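Local coordinates for outer membrane porin protein 32 (Delftia acidovorans, PDB 2FGQ) that forms anion-selective channels as a homotrimer in the bacterial outer membrane and binds malate inside the pore, at residues Thr102-Phe107 against Lys218-Leu223. Numbering follows the deposited sequence.
With MLT (D-malate), chain H.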
ATOM      1  N   THR A 102     -13.346   2.864 -24.419  1.00 14.86           N
ATOM      2  CA  THR A 102     -13.379   4.087 -23.615  1.00 14.94           C
ATOM      3  C   THR A 102     -12.591   5.223 -24.291  1.00 15.90           C
ATOM      4  O   THR A 102     -12.765   6.359 -23.929  1.00 16.40           O
ATOM      5  CB  THR A 102     -12.857   3.913 -22.155  1.00 16.13           C
ATOM      6  OG1 THR A 102     -11.545   3.359 -22.141  1.00 16.31           O
ATOM      7  CG2 THR A 102     -13.724   2.976 -21.387  1.00 17.89           C
ATOM      8  N   SER A 103     -11.755   4.909 -25.276  1.00 15.56           N
ATOM      9  CA  SER A 103     -11.027   5.946 -26.022  1.00 18.22           C
ATOM     10  C   SER A 103     -11.962   6.936 -26.773  1.00 17.06           C
ATOM     11  O   SER A 103     -11.537   8.050 -27.104  1.00 20.41           O
ATOM     12  CB  SER A 103     -10.017   5.313 -26.988  1.00 19.16           C
ATOM     13  OG  SER A 103     -10.702   4.819 -28.155  1.00 24.95           O
ATOM     14  N   TYR A 104     -13.220   6.568 -26.995  1.00 15.44           N
ATOM     15  CA  TYR A 104     -14.202   7.420 -27.673  1.00 15.41           C
ATOM     16  C   TYR A 104     -14.905   8.428 -26.748  1.00 15.24           C
ATOM     17  O   TYR A 104     -15.611   9.319 -27.201  1.00 17.42           O
ATOM     18  CB  TYR A 104     -15.236   6.555 -28.407  1.00 13.81           C
ATOM     19  CG  TYR A 104     -14.581   5.708 -29.443  1.00 13.81           C
ATOM     20  CD1 TYR A 104     -14.171   6.267 -30.639  1.00 14.77           C
ATOM     21  CD2 TYR A 104     -14.302   4.367 -29.208  1.00 13.82           C
ATOM     22  CE1 TYR A 104     -13.507   5.529 -31.556  1.00 14.74           C
ATOM     23  CE2 TYR A 104     -13.668   3.602 -30.134  1.00 14.04           C
ATOM     24  CZ  TYR A 104     -13.245   4.185 -31.321  1.00 15.39           C
ATOM     25  OH  TYR A 104     -12.588   3.421 -32.274  1.00 15.38           O
ATOM     26  N   ASP A 105     -14.704   8.277 -25.443  1.00 15.57           N
ATOM     27  CA  ASP A 105     -15.226   9.199 -24.462  1.00 16.42           C
ATOM     28  C   ASP A 105     -14.285  10.397 -24.356  1.00 17.19           C
ATOM     29  O   ASP A 105     -13.119  10.245 -24.009  1.00 18.53           O
ATOM     30  CB  ASP A 105     -15.250   8.455 -23.131  1.00 16.10           C
ATOM     31  CG  ASP A 105     -15.930   9.188 -22.018  1.00 17.27           C
ATOM     32  OD1 ASP A 105     -16.358  10.346 -22.118  1.00 17.61           O
ATOM     33  OD2 ASP A 105     -16.086   8.575 -20.931  1.00 18.92           O
ATOM     34  N   LEU A 106     -14.789  11.588 -24.630  1.00 17.08           N
ATOM     35  CA  LEU A 106     -13.940  12.768 -24.611  1.00 18.26           C
ATOM     36  C   LEU A 106     -13.471  13.195 -23.236  1.00 18.79           C
ATOM     37  O   LEU A 106     -12.523  13.985 -23.122  1.00 19.04           O
ATOM     38  CB  LEU A 106     -14.690  13.907 -25.277  1.00 18.86           C
ATOM     39  CG  LEU A 106     -14.518  14.120 -26.781  1.00 26.15           C
ATOM     40  CD1 LEU A 106     -14.001  12.964 -27.544  1.00 27.95           C
ATOM     41  CD2 LEU A 106     -15.792  14.669 -27.314  1.00 29.05           C
ATOM     42  N   PHE A 107     -14.128  12.650 -22.210  1.00 18.08           N
ATOM     43  CA  PHE A 107     -13.809  12.922 -20.810  1.00 18.70           C
ATOM     44  C   PHE A 107     -13.078  11.753 -20.185  1.00 21.69           C
ATOM     45  O   PHE A 107     -12.837  11.745 -18.984  1.00 22.60           O
ATOM     46  CB  PHE A 107     -15.088  13.242 -20.049  1.00 17.49           C
ATOM     47  CG  PHE A 107     -15.625  14.582 -20.382  1.00 15.15           C
ATOM     48  CD1 PHE A 107     -15.124  15.704 -19.740  1.00 15.35           C
ATOM     49  CD2 PHE A 107     -16.574  14.738 -21.353  1.00 14.11           C
ATOM     50  CE1 PHE A 107     -15.616  16.942 -20.060  1.00 16.36           C
ATOM     51  CE2 PHE A 107     -17.048  16.004 -21.696  1.00 14.53           C
ATOM     52  CZ  PHE A 107     -16.566  17.089 -21.055  1.00 15.53           C
ATOM     53  N   LYS A 218     -12.838  17.480 -33.165  1.00 17.83           N
ATOM     54  CA  LYS A 218     -12.981  16.020 -33.216  1.00 17.54           C
ATOM     55  C   LYS A 218     -14.427  15.679 -32.848  1.00 15.89           C
ATOM     56  O   LYS A 218     -14.994  16.282 -31.940  1.00 16.64           O
ATOM     57  CB  LYS A 218     -11.998  15.378 -32.242  1.00 17.80           C
ATOM     58  CG  LYS A 218     -12.122  13.883 -32.093  1.00 20.07           C
ATOM     59  CD  LYS A 218     -10.974  13.298 -31.249  1.00 22.01           C
ATOM     60  CE  LYS A 218     -11.029  11.790 -31.268  1.00 25.25           C
ATOM     61  NZ  LYS A 218     -10.010  11.169 -30.325  1.00 25.47           N
ATOM     62  N   LEU A 219     -15.006  14.741 -33.567  1.00 15.85           N
ATOM     63  CA  LEU A 219     -16.339  14.236 -33.284  1.00 16.45           C
ATOM     64  C   LEU A 219     -16.200  12.773 -32.884  1.00 16.69           C
ATOM     65  O   LEU A 219     -15.456  12.023 -33.509  1.00 16.48           O
ATOM     66  CB  LEU A 219     -17.184  14.340 -34.556  1.00 18.26           C
ATOM     67  CG  LEU A 219     -18.651  13.951 -34.452  1.00 22.40           C
ATOM     68  CD1 LEU A 219     -19.476  14.915 -33.556  1.00 25.41           C
ATOM     69  CD2 LEU A 219     -19.200  13.884 -35.898  1.00 27.42           C
ATOM     70  N   SER A 220     -16.955  12.364 -31.870  1.00 15.70           N
ATOM     71  CA  SER A 220     -16.830  11.011 -31.339  1.00 16.64           C
ATOM     72  C   SER A 220     -18.196  10.510 -30.869  1.00 17.22           C
ATOM     73  O   SER A 220     -18.965  11.268 -30.348  1.00 16.90           O
ATOM     74  CB  SER A 220     -15.851  11.045 -30.166  1.00 17.87           C
ATOM     75  OG  SER A 220     -15.465   9.720 -29.825  1.00 19.46           O
ATOM     76  N   GLY A 221     -18.495   9.242 -31.108  1.00 18.63           N
ATOM     77  CA  GLY A 221     -19.739   8.623 -30.700  1.00 19.17           C
ATOM     78  C   GLY A 221     -19.548   7.179 -30.221  1.00 19.56           C
ATOM     79  O   GLY A 221     -18.589   6.482 -30.588  1.00 20.37           O
ATOM     80  N   LEU A 222     -20.477   6.730 -29.379  1.00 18.83           N
ATOM     81  CA  LEU A 222     -20.402   5.391 -28.766  1.00 17.72           C
ATOM     82  C   LEU A 222     -21.872   4.940 -28.616  1.00 16.97           C
ATOM     83  O   LEU A 222     -22.729   5.731 -28.205  1.00 15.88           O
ATOM     84  CB  LEU A 222     -19.776   5.464 -27.369  1.00 21.12           C
ATOM     85  CG  LEU A 222     -18.298   5.180 -27.019  1.00 21.61           C
ATOM     86  CD1 LEU A 222     -17.994   5.520 -25.567  1.00 27.04           C
ATOM     87  CD2 LEU A 222     -17.885   3.727 -27.247  1.00 17.77           C
ATOM     88  N   LEU A 223     -22.136   3.680 -28.936  1.00 15.91           N
ATOM     89  CA  LEU A 223     -23.390   2.991 -28.626  1.00 16.40           C
ATOM     90  C   LEU A 223     -23.043   1.714 -27.878  1.00 14.50           C
ATOM     91  O   LEU A 223     -22.101   1.026 -28.241  1.00 14.69           O
ATOM     92  CB  LEU A 223     -24.090   2.574 -29.916  1.00 18.97           C
ATOM     93  CG  LEU A 223     -24.318   3.658 -30.941  1.00 25.05           C
ATOM     94  CD1 LEU A 223     -24.684   3.001 -32.239  1.00 29.19           C
ATOM     95  CD2 LEU A 223     -25.430   4.567 -30.423  1.00 29.56           C
TER
HETATM   96  C1  MLT H 700      -8.954   4.450 -16.175  1.00 43.20           C
HETATM   97  O1  MLT H 700      -8.907   5.705 -15.710  1.00 42.17           O
HETATM   98  O2  MLT H 700      -8.021   3.968 -16.944  1.00 43.41           O
HETATM   99  C2  MLT H 700     -10.086   3.524 -15.922  1.00 42.57           C
HETATM  100  O3  MLT H 700     -10.572   3.681 -14.614  1.00 41.57           O
HETATM  101  C3  MLT H 700     -11.130   3.737 -17.008  1.00 44.57           C
HETATM  102  C4  MLT H 700     -10.378   3.757 -18.323  1.00 46.24           C
HETATM  103  O4  MLT H 700      -9.190   4.294 -18.471  1.00 49.99           O
HETATM  104  O5  MLT H 700     -10.868   3.230 -19.375  1.00 41.26           O
HETATM  105  O   HOH W   1     -11.084   8.421 -30.500  1.00 23.63           O
HETATM  106  O   HOH W   2     -12.478  10.297 -28.987  1.00 38.76           O
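The Tyr104 ring turns an edge to Ser220, whose OG lies in the ring plane, 3.8 Å from CD1. Ser103 OG stands above one face, offset toward the rim. Leu222 CD2 approaches CD2 of the ring obliquely, at 4.1 Å. The Tyr104 and Leu222 side chains cross at about a right angle, and Leu222 CG rests on Tyr104 CB at 3.6 Å.

One direct hydrogen bond joins the two segments. Ser220 OG, anti to its backbone N (chi1 -166°), donates to Tyr104 O at 2.7 Å. It comes in the carbonyl plane on a lone pair, with a C=O...O angle of 116°. Ser220 CB also meets Leu106 CD1 at 3.7 Å. A water extends this link: it donates to Ser220 OG and to Ser103 O, and accepts a weak bond from Lys218 NZ. A second water accepts from Lys218 NZ at 3.0 Å. The buried serine hydroxyl is therefore gripped by both a carbonyl and a water.

Asp105 OD1 takes Phe107 N in an Asx turn, and its OD2 accepts from Ala109 N and Phe115 N. Thr102 OG1 lies 2.9 Å from O5 of the bound malate, with Ser98 O as a competing acceptor.

Residues 102-107 follow helix 96-101 in the loop that folds into the 16-stranded barrel, the constriction loop (L3) of general porins. Strand 218-230 is part of the wall. The contact joins this loop to the inner wall beside the malate site. Tyr104 OH reaches Ser184 and Ser186 of strand 183-196, while strands 199-213 and 235-249 flank strand 218-230.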